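Local coordinates for protein phosphoinositol-specific phospholipase C (Pseudomonas sp., PDB 5FYP) that probably cleaves phosphoinositides at the phosphodiester bond, as a calcium-dependent phospholipase C from a Gram-negative bacterium, at residues 21-26 / 292-297; 64-69 / 134-139; 80-85 / 95-100; 256-261 / 277-282. All coordinates share one frame; numbering follows the deposited sequence.

The four contacts fall into two groups. Contacts 2 and 3 lie across the chain's centre from contact 4. Contacts 1 and 4 share one mixed sheet, their centres about 10 Å apart. Strands 258-262, 279-282 and 20-25 run parallel there, and the C-terminal strand 295-297 ends the sheet as an antiparallel edge. Contacts 2 and 3 have centres about 12 Å apart and touch where V68 meets D81 and N82. Contact 1 pairs the chain's two ends, so the other three fall between its segments. Contact 3 falls within the span of contact 2, and contact 4 follows both. The enzyme belongs to the TIM-barrel clan, and its calcium site includes residues from strands 46-52 and 114-120.

Contact 1: residues 21-26 / 292-297; sequences AQVACH and GYRIRP
An antiparallel strand pair at the edge of a mixed sheet brings A21 to V23 of strand 20-25 against R294 to R296, near the C terminus. A21 and R296 form a hydrogen-bonded pair: A21 N gives its hydrogen to R296 O at 2.8 Å, and R296 N returns one to A21 O at 2.9 Å. The next pair, Q22 with I295, is non-hydrogen-bonded. Here the backbones are tied by CA-H...O contacts, I295 CA to A21 O and Q22 CA to R294 O. V23 N then bonds to R294 O at 2.9 Å, just before strand 295-297 begins. In this TIM-barrel relative the C-terminal strand thus closes onto the strand from the start of the chain, whose other edge pairs with strand 279-282.

Q22 and I295 run side by side on one face. Their CG and CG1 lie 4.1 Å apart, and I295 CD1 reaches Q22 OE1 at 3.9 Å. That oxygen is also held by T46 OG1. The V23 and R294 side chains cross obliquely. V23 CG2 is anti to the carbonyl carbon, beside the backbone N, and meets R294 CB at 3.8 Å. Beyond CB the R294 chain leads away to bond A286 O and S43 O. On the face of A21 and R296, helix 269-274 packs through F269 and I273.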
loop_
_atom_site.group_PDB
_atom_site.type_symbol
_atom_site.label_atom_id
_atom_site.label_comp_id
_atom_site.label_asym_id
_atom_site.label_seq_id
_atom_site.Cartn_x
_atom_site.Cartn_y
_atom_site.Cartn_z
ATOM N N ALA A 21 -1.611 3.193 -13.901
ATOM C CA ALA A 21 -2.616 2.217 -13.478
ATOM C C ALA A 21 -1.966 0.840 -13.359
ATOM O O ALA A 21 -1.168 0.427 -14.218
ATOM C CB ALA A 21 -3.751 2.151 -14.467
ATOM N N GLN A 22 -2.383 0.109 -12.341
ATOM C CA GLN A 22 -1.866 -1.214 -12.050
ATOM C C GLN A 22 -2.967 -2.181 -11.690
ATOM O O GLN A 22 -3.919 -1.840 -10.958
ATOM C CB GLN A 22 -0.917 -1.187 -10.845
ATOM C CG GLN A 22 0.230 -0.223 -10.942
ATOM C CD GLN A 22 1.206 -0.435 -9.801
ATOM O OE1 GLN A 22 1.567 -1.584 -9.457
ATOM N NE2 GLN A 22 1.669 0.650 -9.223
ATOM N N VAL A 23 -2.758 -3.429 -12.053
ATOM C CA VAL A 23 -3.412 -4.570 -11.404
ATOM C C VAL A 23 -2.658 -4.835 -10.100
ATOM O O VAL A 23 -1.430 -4.978 -10.100
ATOM C CB VAL A 23 -3.334 -5.816 -12.299
ATOM C CG1 VAL A 23 -3.957 -7.022 -11.631
ATOM C CG2 VAL A 23 -4.011 -5.546 -13.647
ATOM N N ALA A 24 -3.410 -4.898 -9.012
ATOM C CA ALA A 24 -2.893 -5.226 -7.687
ATOM C C ALA A 24 -3.511 -6.538 -7.252
ATOM O O ALA A 24 -4.580 -6.941 -7.712
ATOM C CB ALA A 24 -3.236 -4.122 -6.703
ATOM N N CYS A 25 -2.857 -7.218 -6.310
ATOM C CA CYS A 25 -3.483 -8.385 -5.726
ATOM C C CYS A 25 -4.509 -7.969 -4.677
ATOM O O CYS A 25 -4.500 -6.866 -4.221
ATOM C CB CYS A 25 -2.450 -9.322 -5.103
ATOM S SG CYS A 25 -2.057 -8.974 -3.395
ATOM N N HIS A 26 -5.360 -8.906 -4.289
ATOM C CA HIS A 26 -6.204 -8.765 -3.125
ATOM C C HIS A 26 -5.900 -9.949 -2.195
ATOM O O HIS A 26 -6.163 -11.103 -2.553
ATOM C CB HIS A 26 -7.676 -8.717 -3.504
ATOM C CG HIS A 26 -8.586 -8.348 -2.369
ATOM N ND1 HIS A 26 -9.909 -8.085 -2.584
ATOM C CD2 HIS A 26 -8.383 -8.177 -1.040
ATOM C CE1 HIS A 26 -10.489 -7.797 -1.429
ATOM N NE2 HIS A 26 -9.590 -7.855 -0.481
ATOM N N GLY A 292 -2.385 -6.745 -23.002
ATOM C CA GLY A 292 -1.261 -7.580 -22.556
ATOM C C GLY A 292 -0.499 -7.065 -21.353
ATOM O O GLY A 292 0.448 -7.721 -20.908
ATOM N N TYR A 293 -0.922 -5.913 -20.824
ATOM C CA TYR A 293 -0.213 -5.261 -19.744
ATOM C C TYR A 293 -1.015 -5.294 -18.436
ATOM O O TYR A 293 -2.246 -5.210 -18.439
ATOM C CB TYR A 293 0.104 -3.818 -20.095
ATOM C CG TYR A 293 1.009 -3.653 -21.297
ATOM C CD1 TYR A 293 2.274 -4.245 -21.336
ATOM C CD2 TYR A 293 0.620 -2.866 -22.358
ATOM C CE1 TYR A 293 3.113 -4.097 -22.444
ATOM C CE2 TYR A 293 1.456 -2.691 -23.468
ATOM C CZ TYR A 293 2.699 -3.303 -23.465
ATOM O OH TYR A 293 3.522 -3.130 -24.574
ATOM N N ARG A 294 -0.282 -5.376 -17.325
ATOM C CA ARG A 294 -0.845 -5.194 -15.980
ATOM C C ARG A 294 -0.429 -3.891 -15.330
ATOM O O ARG A 294 -0.914 -3.570 -14.248
ATOM C CB ARG A 294 -0.528 -6.365 -15.063
ATOM C CG ARG A 294 -1.029 -7.694 -15.590
ATOM C CD ARG A 294 -1.171 -8.742 -14.481
ATOM N NE ARG A 294 -1.292 -10.088 -15.032
ATOM C CZ ARG A 294 -0.274 -10.823 -15.472
ATOM N NH1 ARG A 294 0.968 -10.438 -15.324
ATOM N NH2 ARG A 294 -0.527 -11.995 -16.056
ATOM N N ILE A 295 0.464 -3.129 -15.980
ATOM C CA ILE A 295 0.908 -1.816 -15.510
ATOM C C ILE A 295 1.008 -0.940 -16.743
ATOM O O ILE A 295 1.697 -1.299 -17.714
ATOM C CB ILE A 295 2.269 -1.853 -14.777
ATOM C CG1 ILE A 295 2.183 -2.737 -13.526
ATOM C CG2 ILE A 295 2.759 -0.458 -14.470
ATOM C CD1 ILE A 295 3.416 -2.763 -12.686
ATOM N N ARG A 296 0.327 0.197 -16.741
ATOM C CA ARG A 296 0.392 1.111 -17.878
ATOM C C ARG A 296 -0.060 2.487 -17.474
ATOM O O ARG A 296 -0.824 2.641 -16.531
ATOM C CB ARG A 296 -0.465 0.631 -19.030
ATOM C CG ARG A 296 -1.821 0.163 -18.649
ATOM C CD ARG A 296 -2.721 0.103 -19.859
ATOM N NE ARG A 296 -3.229 1.439 -20.154
ATOM C CZ ARG A 296 -4.200 1.722 -21.006
ATOM N NH1 ARG A 296 -4.804 0.760 -21.728
ATOM N NH2 ARG A 296 -4.559 2.997 -21.101
ATOM N N PRO A 297 0.381 3.507 -18.215
ATOM C CA PRO A 297 -0.189 4.828 -17.989
ATOM C C PRO A 297 -1.694 4.844 -18.268
ATOM O O PRO A 297 -2.170 4.078 -19.108
ATOM C CB PRO A 297 0.539 5.706 -19.039
ATOM C CG PRO A 297 1.742 4.938 -19.419
ATOM C CD PRO A 297 1.360 3.503 -19.323
#

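Contact 2: residues 64-69 / 134-139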
loop_
_atom_site.group_PDB
_atom_site.type_symbol
_atom_site.label_atom_id
_atom_site.label_comp_id
_atom_site.label_asym_id
_atom_site.label_seq_id
_atom_site.Cartn_x
_atom_site.Cartn_y
_atom_site.Cartn_z
ATOM N N HIS A 64 7.405 -6.431 18.969
ATOM C CA HIS A 64 8.172 -6.198 17.731
ATOM C C HIS A 64 7.870 -7.223 16.644
ATOM O O HIS A 64 8.682 -7.455 15.791
ATOM C CB HIS A 64 9.691 -6.161 18.021
ATOM C CG HIS A 64 10.062 -5.406 19.257
ATOM N ND1 HIS A 64 10.942 -5.895 20.194
ATOM C CD2 HIS A 64 9.618 -4.229 19.738
ATOM C CE1 HIS A 64 11.067 -5.015 21.171
ATOM N NE2 HIS A 64 10.267 -4.002 20.927
ATOM N N HIS A 65 6.691 -7.832 16.736
ATOM C CA HIS A 65 6.266 -8.957 15.905
ATOM C C HIS A 65 4.801 -8.852 15.598
ATOM O O HIS A 65 4.040 -8.440 16.449
ATOM C CB HIS A 65 6.495 -10.233 16.743
ATOM C CG HIS A 65 5.857 -11.485 16.206
ATOM N ND1 HIS A 65 4.532 -11.846 16.396
ATOM C CD2 HIS A 65 6.413 -12.485 15.493
ATOM C CE1 HIS A 65 4.301 -12.995 15.777
ATOM N NE2 HIS A 65 5.447 -13.422 15.254
ATOM N N TRP A 66 4.420 -9.250 14.386
ATOM C CA TRP A 66 3.007 -9.369 14.016
ATOM C C TRP A 66 2.827 -10.655 13.208
ATOM O O TRP A 66 3.761 -11.109 12.556
ATOM C CB TRP A 66 2.513 -8.172 13.193
ATOM C CG TRP A 66 2.428 -6.852 13.963
ATOM C CD1 TRP A 66 1.279 -6.309 14.468
ATOM C CD2 TRP A 66 3.481 -5.913 14.253
ATOM N NE1 TRP A 66 1.553 -5.103 15.039
ATOM C CE2 TRP A 66 2.890 -4.829 14.925
ATOM C CE3 TRP A 66 4.858 -5.896 14.021
ATOM C CZ2 TRP A 66 3.630 -3.750 15.361
ATOM C CZ3 TRP A 66 5.597 -4.808 14.463
ATOM C CH2 TRP A 66 4.983 -3.766 15.127
ATOM N N PHE A 67 1.601 -11.189 13.237
ATOM C CA PHE A 67 1.219 -12.384 12.486
ATOM C C PHE A 67 0.597 -11.973 11.159
ATOM O O PHE A 67 0.045 -10.867 11.047
ATOM C CB PHE A 67 0.181 -13.179 13.250
ATOM C CG PHE A 67 0.646 -13.717 14.560
ATOM C CD1 PHE A 67 0.526 -12.954 15.726
ATOM C CD2 PHE A 67 1.168 -14.998 14.672
ATOM C CE1 PHE A 67 0.924 -13.461 16.953
ATOM C CE2 PHE A 67 1.573 -15.515 15.888
ATOM C CZ PHE A 67 1.438 -14.759 17.027
ATOM N N VAL A 68 0.601 -12.885 10.185
ATOM C CA VAL A 68 -0.085 -12.666 8.909
ATOM C C VAL A 68 -1.053 -13.822 8.682
ATOM O O VAL A 68 -0.645 -14.982 8.570
ATOM C CB VAL A 68 0.889 -12.498 7.742
ATOM C CG1 VAL A 68 0.181 -12.533 6.399
ATOM C CG2 VAL A 68 1.688 -11.211 7.896
ATOM N N ARG A 69 -2.334 -13.462 8.576
ATOM C CA ARG A 69 -3.430 -14.404 8.323
ATOM C C ARG A 69 -4.673 -13.604 7.978
ATOM O O ARG A 69 -4.721 -12.383 8.232
ATOM C CB ARG A 69 -3.719 -15.285 9.536
ATOM C CG ARG A 69 -4.258 -14.517 10.735
ATOM C CD ARG A 69 -4.620 -15.467 11.863
ATOM N NE ARG A 69 -5.166 -14.742 13.020
ATOM C CZ ARG A 69 -4.434 -14.114 13.920
ATOM N NH1 ARG A 69 -3.108 -14.201 13.905
ATOM N NH2 ARG A 69 -5.040 -13.368 14.864
ATOM N N LYS A 134 5.744 3.464 16.410
ATOM C CA LYS A 134 7.184 3.533 16.332
ATOM C C LYS A 134 7.824 2.139 16.130
ATOM O O LYS A 134 8.740 1.980 15.323
ATOM C CB LYS A 134 7.758 4.207 17.569
ATOM C CG LYS A 134 9.271 4.331 17.606
ATOM C CD LYS A 134 9.637 5.427 18.584
ATOM C CE LYS A 134 11.110 5.521 18.932
ATOM N NZ LYS A 134 11.717 4.238 19.384
ATOM N N ASP A 135 7.314 1.139 16.861
ATOM C CA ASP A 135 7.820 -0.232 16.701
ATOM C C ASP A 135 7.573 -0.734 15.274
ATOM O O ASP A 135 8.416 -1.432 14.721
ATOM C CB ASP A 135 7.188 -1.178 17.693
ATOM C CG ASP A 135 7.533 -0.852 19.132
ATOM O OD1 ASP A 135 8.737 -0.829 19.454
ATOM O OD2 ASP A 135 6.605 -0.586 19.929
ATOM N N PHE A 136 6.418 -0.400 14.718
ATOM C CA PHE A 136 6.101 -0.785 13.347
ATOM C C PHE A 136 7.060 -0.141 12.348
ATOM O O PHE A 136 7.601 -0.839 11.484
ATOM C CB PHE A 136 4.644 -0.438 13.098
ATOM C CG PHE A 136 4.101 -0.927 11.802
ATOM C CD1 PHE A 136 3.871 -2.280 11.610
ATOM C CD2 PHE A 136 3.774 -0.033 10.791
ATOM C CE1 PHE A 136 3.313 -2.761 10.453
ATOM C CE2 PHE A 136 3.194 -0.505 9.610
ATOM C CZ PHE A 136 3.005 -1.881 9.461
ATOM N N ASP A 137 7.287 1.166 12.492
ATOM C CA ASP A 137 8.259 1.850 11.640
ATOM C C ASP A 137 9.640 1.223 11.793
ATOM O O ASP A 137 10.357 1.082 10.794
ATOM C CB ASP A 137 8.334 3.334 11.937
ATOM C CG ASP A 137 7.276 4.159 11.216
ATOM O OD1 ASP A 137 6.433 3.575 10.491
ATOM O OD2 ASP A 137 7.357 5.390 11.313
ATOM N N GLU A 138 10.016 0.878 13.015
ATOM C CA GLU A 138 11.341 0.321 13.218
ATOM C C GLU A 138 11.485 -1.036 12.516
ATOM O O GLU A 138 12.522 -1.323 11.944
ATOM C CB GLU A 138 11.681 0.265 14.713
ATOM C CG GLU A 138 11.987 1.652 15.266
ATOM C CD GLU A 138 12.250 1.744 16.746
ATOM O OE1 GLU A 138 12.022 0.780 17.467
ATOM O OE2 GLU A 138 12.653 2.833 17.172
ATOM N N LEU A 139 10.431 -1.857 12.559
ATOM C CA LEU A 139 10.446 -3.137 11.852
ATOM C C LEU A 139 10.608 -2.918 10.346
ATOM O O LEU A 139 11.467 -3.535 9.730
ATOM C CB LEU A 139 9.162 -3.932 12.116
ATOM C CG LEU A 139 8.939 -5.140 11.207
ATOM C CD1 LEU A 139 10.061 -6.146 11.376
ATOM C CD2 LEU A 139 7.604 -5.803 11.479
HETATM O O HOH W 1 9.832 -1.651 22.301
#
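W66 CG lies anti to its carbonyl carbon, beside the backbone N (chi1 -69°), and F136 CG lies anti to its own backbone N (chi1 -172°). The indole and the phenyl ring meet edge-to-face, a T-shaped pair. The edge of F136 points at the six-membered ring of W66, with centroids 5.4 Å apart and planes at 81°. F136 CD1 sits over the indole face, displaced toward the rim. The rim atom W66 CH2 lies in the plane of the phenyl ring, at its edge, and also touches the helix backbone at F136 CA, 3.6 Å away.

The helix 133-144 thus packs against the chain leading into the short edge strand 67-68. W66 lies in the approach to that strand, and L94 of helix 94-107 touches both W66 and F136. One turn on from D135, the L139 side chain runs antiparallel alongside that of W66. Its CD2 rests 3.7 Å from W66 CZ3 and meets CE3 as closely.

At the outer end the contact turns polar. D135 OD1 approaches the H64 ring at its edge, 3.5 Å from CD2, with the ring and carboxylate planes well turned from each other. One water bridges the two side chains. It lies in the imidazole plane, 2.8 Å from H64 NE2, and donates to D135 OD1 at 3.2 Å. The other carboxylate oxygen, D135 OD2, is held by T132 OG1.

Contact 3: residues 80-85 / 95-100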
loop_
_atom_site.group_PDB
_atom_site.type_symbol
_atom_site.label_atom_id
_atom_site.label_comp_id
_atom_site.label_asym_id
_atom_site.label_seq_id
_atom_site.Cartn_x
_atom_site.Cartn_y
_atom_site.Cartn_z
ATOM N N ASN A 80 -0.054 -17.795 12.050
ATOM C CA ASN A 80 0.290 -17.445 10.691
ATOM C C ASN A 80 -0.374 -18.423 9.766
ATOM O O ASN A 80 -0.290 -19.637 9.948
ATOM C CB ASN A 80 1.786 -17.460 10.480
ATOM C CG ASN A 80 2.478 -16.432 11.330
ATOM O OD1 ASN A 80 2.109 -15.233 11.307
ATOM N ND2 ASN A 80 3.516 -16.854 12.072
ATOM N N ASP A 81 -1.065 -17.900 8.766
ATOM C CA ASP A 81 -1.736 -18.716 7.747
ATOM C C ASP A 81 -1.545 -17.993 6.427
ATOM O O ASP A 81 -2.293 -17.060 6.107
ATOM C CB ASP A 81 -3.186 -18.921 8.109
ATOM C CG ASP A 81 -3.913 -19.835 7.169
ATOM O OD1 ASP A 81 -3.364 -20.198 6.120
ATOM O OD2 ASP A 81 -5.066 -20.179 7.501
ATOM N N ASN A 82 -0.453 -18.316 5.741
ATOM C CA ASN A 82 -0.043 -17.550 4.580
ATOM C C ASN A 82 0.977 -18.346 3.777
ATOM O O ASN A 82 1.430 -19.403 4.208
ATOM C CB ASN A 82 0.518 -16.172 5.005
ATOM C CG ASN A 82 1.797 -16.294 5.794
ATOM O OD1 ASN A 82 2.808 -16.792 5.294
ATOM N ND2 ASN A 82 1.763 -15.868 7.053
ATOM N N ASN A 83 1.336 -17.782 2.631
ATOM C CA ASN A 83 2.241 -18.407 1.654
ATOM C C ASN A 83 3.647 -17.809 1.672
ATOM O O ASN A 83 4.404 -17.999 0.723
ATOM C CB ASN A 83 1.614 -18.330 0.267
ATOM C CG ASN A 83 1.327 -16.914 -0.144
ATOM O OD1 ASN A 83 1.885 -15.980 0.425
ATOM N ND2 ASN A 83 0.515 -16.753 -1.171
ATOM N N CYS A 84 4.008 -17.104 2.738
ATOM C CA CYS A 84 5.370 -16.577 2.893
ATOM C C CYS A 84 6.344 -17.658 3.344
ATOM O O CYS A 84 5.958 -18.675 3.904
ATOM C CB CYS A 84 5.374 -15.435 3.887
ATOM S SG CYS A 84 4.151 -14.155 3.487
ATOM N N THR A 85 7.631 -17.417 3.117
ATOM C CA THR A 85 8.693 -18.334 3.594
ATOM C C THR A 85 8.852 -18.399 5.135
ATOM O O THR A 85 8.335 -17.575 5.862
ATOM C CB THR A 85 10.046 -17.927 3.029
ATOM O OG1 THR A 85 10.404 -16.685 3.590
ATOM C CG2 THR A 85 10.000 -17.776 1.516
ATOM N N GLU A 95 7.315 -10.165 9.525
ATOM C CA GLU A 95 8.714 -9.910 9.151
ATOM C C GLU A 95 9.173 -10.846 8.046
ATOM O O GLU A 95 9.873 -10.442 7.110
ATOM C CB GLU A 95 9.622 -10.008 10.383
ATOM C CG GLU A 95 11.084 -9.789 10.069
ATOM C CD GLU A 95 11.949 -9.593 11.298
ATOM O OE1 GLU A 95 11.432 -9.416 12.410
ATOM O OE2 GLU A 95 13.180 -9.569 11.147
ATOM N N ALA A 96 8.778 -12.112 8.143
ATOM C CA ALA A 96 9.158 -13.081 7.104
ATOM C C ALA A 96 8.571 -12.702 5.728
ATOM O O ALA A 96 9.244 -12.761 4.690
ATOM C CB ALA A 96 8.707 -14.462 7.482
ATOM N N CYS A 97 7.304 -12.319 5.729
ATOM C CA CYS A 97 6.647 -11.887 4.501
ATOM C C CYS A 97 7.331 -10.655 3.898
ATOM O O CYS A 97 7.550 -10.576 2.689
ATOM C CB CYS A 97 5.164 -11.605 4.715
ATOM S SG CYS A 97 4.159 -13.035 5.181
ATOM N N LEU A 98 7.647 -9.699 4.756
ATOM C CA LEU A 98 8.359 -8.514 4.299
ATOM C C LEU A 98 9.734 -8.883 3.715
ATOM O O LEU A 98 10.148 -8.337 2.686
ATOM C CB LEU A 98 8.504 -7.500 5.425
ATOM C CG LEU A 98 7.204 -6.941 5.992
ATOM C CD1 LEU A 98 7.527 -5.956 7.100
ATOM C CD2 LEU A 98 6.343 -6.274 4.946
ATOM N N ASN A 99 10.434 -9.804 4.363
ATOM C CA ASN A 99 11.721 -10.262 3.841
ATOM C C ASN A 99 11.630 -10.966 2.501
ATOM O O ASN A 99 12.538 -10.823 1.675
ATOM C CB ASN A 99 12.435 -11.132 4.857
ATOM C CG ASN A 99 13.310 -10.307 5.775
ATOM O OD1 ASN A 99 14.104 -9.470 5.316
ATOM N ND2 ASN A 99 13.210 -10.559 7.049
ATOM N N ASP A 100 10.510 -11.644 2.246
ATOM C CA ASP A 100 10.326 -12.231 0.911
ATOM C C ASP A 100 10.329 -11.122 -0.158
ATOM O O ASP A 100 10.924 -11.268 -1.226
ATOM C CB ASP A 100 9.011 -12.994 0.827
ATOM C CG ASP A 100 9.076 -14.357 1.477
ATOM O OD1 ASP A 100 10.183 -14.838 1.773
ATOM O OD2 ASP A 100 7.985 -14.916 1.675
HETATM O O HOH W 2 11.253 -14.755 4.814
#
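D100 reaches from helix 94-107 to T85 in the loop after strand 67-68. From CB, its CG swings anti to the carbonyl carbon, beside the backbone N (chi1 -78°). This turns CG toward T85. At the tip the two oxygens divide the work. OD2 takes the backbone N-H of T85 on its syn lone pair, at 2.9 Å and nearly straight. The same oxygen lies 3.3 Å from C84 CA. OD1 accepts the T85 hydroxyl from OG1 at 2.6 Å, on the syn side and 19° out of the carboxylate plane. The side chains of T85 and D100 therefore meet tip to tip. A water near T85 donates to A96 O; its very short approach to T85 OG1 is doubtful.

Next to this grip is the disulfide C84-C97. Its SG atoms are 2.0 Å apart, with a torsion of 102° about the S-S bond. Both sulfurs lie beside the backbone N of their own residue. N82 OD1 accepts from C84 N at 2.8 Å, an Asx turn that shapes the loop ahead of the cysteine. An alanine at D100 would probably leave the T85 amide and hydroxyl without their acceptor and let the loop after C84 move.

The loop is thus fixed to the helix twice over, by a covalent bond and by one carboxylate that takes two hydrogens from a single threonine.

Contact 4: residues 256-261 / 277-282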
loop_
_atom_site.group_PDB
_atom_site.type_symbol
_atom_site.label_atom_id
_atom_site.label_comp_id
_atom_site.label_asym_id
_atom_site.label_seq_id
_atom_site.Cartn_x
_atom_site.Cartn_y
_atom_site.Cartn_z
ATOM N N SER A 256 -3.860 13.898 -7.147
ATOM C CA SER A 256 -2.564 13.176 -7.156
ATOM C C SER A 256 -2.387 12.348 -5.897
ATOM O O SER A 256 -1.282 12.211 -5.373
ATOM C CB SER A 256 -1.383 14.089 -7.403
ATOM O OG SER A 256 -1.545 14.678 -8.690
ATOM N N HIS A 257 -3.502 11.757 -5.417
ATOM C CA HIS A 257 -3.407 10.718 -4.385
ATOM C C HIS A 257 -3.513 9.357 -5.054
ATOM O O HIS A 257 -4.292 9.176 -5.981
ATOM C CB HIS A 257 -4.561 10.823 -3.382
ATOM C CG HIS A 257 -4.575 12.076 -2.555
ATOM N ND1 HIS A 257 -5.464 12.210 -1.527
ATOM C CD2 HIS A 257 -3.882 13.222 -2.595
ATOM C CE1 HIS A 257 -5.318 13.398 -0.970
ATOM N NE2 HIS A 257 -4.379 14.043 -1.611
ATOM N N ILE A 258 -2.782 8.361 -4.551
ATOM C CA ILE A 258 -2.848 7.022 -5.135
ATOM C C ILE A 258 -4.097 6.324 -4.638
ATOM O O ILE A 258 -4.221 6.001 -3.430
ATOM C CB ILE A 258 -1.599 6.195 -4.832
ATOM C CG1 ILE A 258 -0.323 6.932 -5.212
ATOM C CG2 ILE A 258 -1.681 4.839 -5.510
ATOM C CD1 ILE A 258 -0.239 7.381 -6.647
ATOM N N GLY A 259 -5.037 6.072 -5.549
ATOM C CA GLY A 259 -6.300 5.408 -5.216
ATOM C C GLY A 259 -6.230 3.930 -5.428
ATOM O O GLY A 259 -5.755 3.476 -6.471
ATOM N N ARG A 260 -6.767 3.185 -4.462
ATOM C CA ARG A 260 -6.905 1.727 -4.565
ATOM C C ARG A 260 -8.375 1.377 -4.427
ATOM O O ARG A 260 -9.063 1.900 -3.544
ATOM C CB ARG A 260 -6.100 1.019 -3.495
ATOM C CG ARG A 260 -6.171 -0.500 -3.569
ATOM C CD ARG A 260 -5.023 -1.142 -2.789
ATOM N NE ARG A 260 -5.035 -2.604 -2.764
ATOM C CZ ARG A 260 -5.790 -3.309 -1.966
ATOM N NH1 ARG A 260 -6.686 -2.719 -1.184
ATOM N NH2 ARG A 260 -5.670 -4.638 -1.980
ATOM N N VAL A 261 -8.840 0.493 -5.318
ATOM C CA VAL A 261 -10.214 -0.025 -5.273
ATOM C C VAL A 261 -10.173 -1.529 -5.115
ATOM O O VAL A 261 -9.540 -2.222 -5.935
ATOM C CB VAL A 261 -11.026 0.344 -6.516
ATOM C CG1 VAL A 261 -12.372 -0.366 -6.527
ATOM C CG2 VAL A 261 -11.210 1.848 -6.572
ATOM N N ILE A 277 -8.419 4.646 -11.653
ATOM C CA ILE A 277 -8.004 3.915 -10.459
ATOM C C ILE A 277 -6.533 3.539 -10.606
ATOM O O ILE A 277 -6.157 2.813 -11.535
ATOM C CB ILE A 277 -8.863 2.675 -10.256
ATOM C CG1 ILE A 277 -10.336 3.084 -10.021
ATOM C CG2 ILE A 277 -8.309 1.819 -9.145
ATOM C CD1 ILE A 277 -11.341 1.979 -10.291
ATOM N N ASN A 278 -5.700 3.961 -9.661
ATOM C CA ASN A 278 -4.286 3.561 -9.720
ATOM C C ASN A 278 -4.053 2.095 -9.430
ATOM O O ASN A 278 -3.249 1.466 -10.128
ATOM C CB ASN A 278 -3.432 4.365 -8.752
ATOM C CG ASN A 278 -3.301 5.821 -9.129
ATOM O OD1 ASN A 278 -3.888 6.704 -8.485
ATOM N ND2 ASN A 278 -2.492 6.101 -10.137
ATOM N N LEU A 279 -4.681 1.586 -8.377
ATOM C CA LEU A 279 -4.424 0.214 -7.928
ATOM C C LEU A 279 -5.754 -0.534 -7.879
ATOM O O LEU A 279 -6.592 -0.250 -7.016
ATOM C CB LEU A 279 -3.753 0.223 -6.548
ATOM C CG LEU A 279 -2.516 1.080 -6.391
ATOM C CD1 LEU A 279 -2.042 1.090 -4.941
ATOM C CD2 LEU A 279 -1.364 0.709 -7.320
ATOM N N SER A 280 -5.956 -1.458 -8.809
ATOM C CA SER A 280 -7.181 -2.235 -8.875
ATOM C C SER A 280 -6.909 -3.610 -8.313
ATOM O O SER A 280 -6.163 -4.391 -8.915
ATOM C CB SER A 280 -7.656 -2.381 -10.324
ATOM O OG SER A 280 -8.099 -1.145 -10.838
ATOM N N ALA A 281 -7.483 -3.898 -7.134
ATOM C CA ALA A 281 -7.159 -5.132 -6.423
ATOM C C ALA A 281 -8.032 -6.281 -6.888
ATOM O O ALA A 281 -9.255 -6.181 -6.835
ATOM C CB ALA A 281 -7.328 -4.916 -4.945
ATOM N N TYR A 282 -7.389 -7.370 -7.292
ATOM C CA TYR A 282 -8.066 -8.579 -7.752
ATOM C C TYR A 282 -7.560 -9.803 -7.017
ATOM O O TYR A 282 -6.349 -10.010 -6.891
ATOM C CB TYR A 282 -7.808 -8.827 -9.224
ATOM C CG TYR A 282 -8.403 -7.828 -10.157
ATOM C CD1 TYR A 282 -7.685 -6.707 -10.542
ATOM C CD2 TYR A 282 -9.662 -8.019 -10.730
ATOM C CE1 TYR A 282 -8.203 -5.797 -11.440
ATOM C CE2 TYR A 282 -10.191 -7.109 -11.639
ATOM C CZ TYR A 282 -9.457 -6.008 -11.977
ATOM O OH TYR A 282 -9.930 -5.122 -12.894
HETATM O O HOH W 3 -3.562 9.531 -8.663
HETATM O O HOH W 4 -11.237 -4.250 -7.236
#
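H257 O and N278 OD1 both lie within bonding distance of one water, just ahead of the strand. I258 comes next: its CG2 meets N278 CB at 3.7 Å and L279 CD1 at 3.8 Å. At G259 the N-H bonds to N278 OD1 at 3.2 Å, in the carbonyl plane and on a lone pair, while G259 O accepts from L279 N at 2.9 Å. The amide of N278 also holds I20 O and N18 O through ND2. An alanine at N278 would probably leave the G259 N-H and both of those carbonyls without this partner.

R260 pairs with L279. Its CG, anti to the backbone N (chi1 -178°), starts an extended chain past L279 CB to A281. There A281 CB lies over one guanidinium face, 3.4 Å from R260 NH2. That nitrogen forms a salt bridge with E48, a calcium ligand. V261 N bonds to L279 O at 2.9 Å, and V261 O accepts from A281 N. V261 CG2 packs on I277 CD1 at 3.7 Å.

Two adjacent parallel strands, joined through helix 269-274, form a beta-alpha-beta unit, the repeating element of TIM-barrel folds.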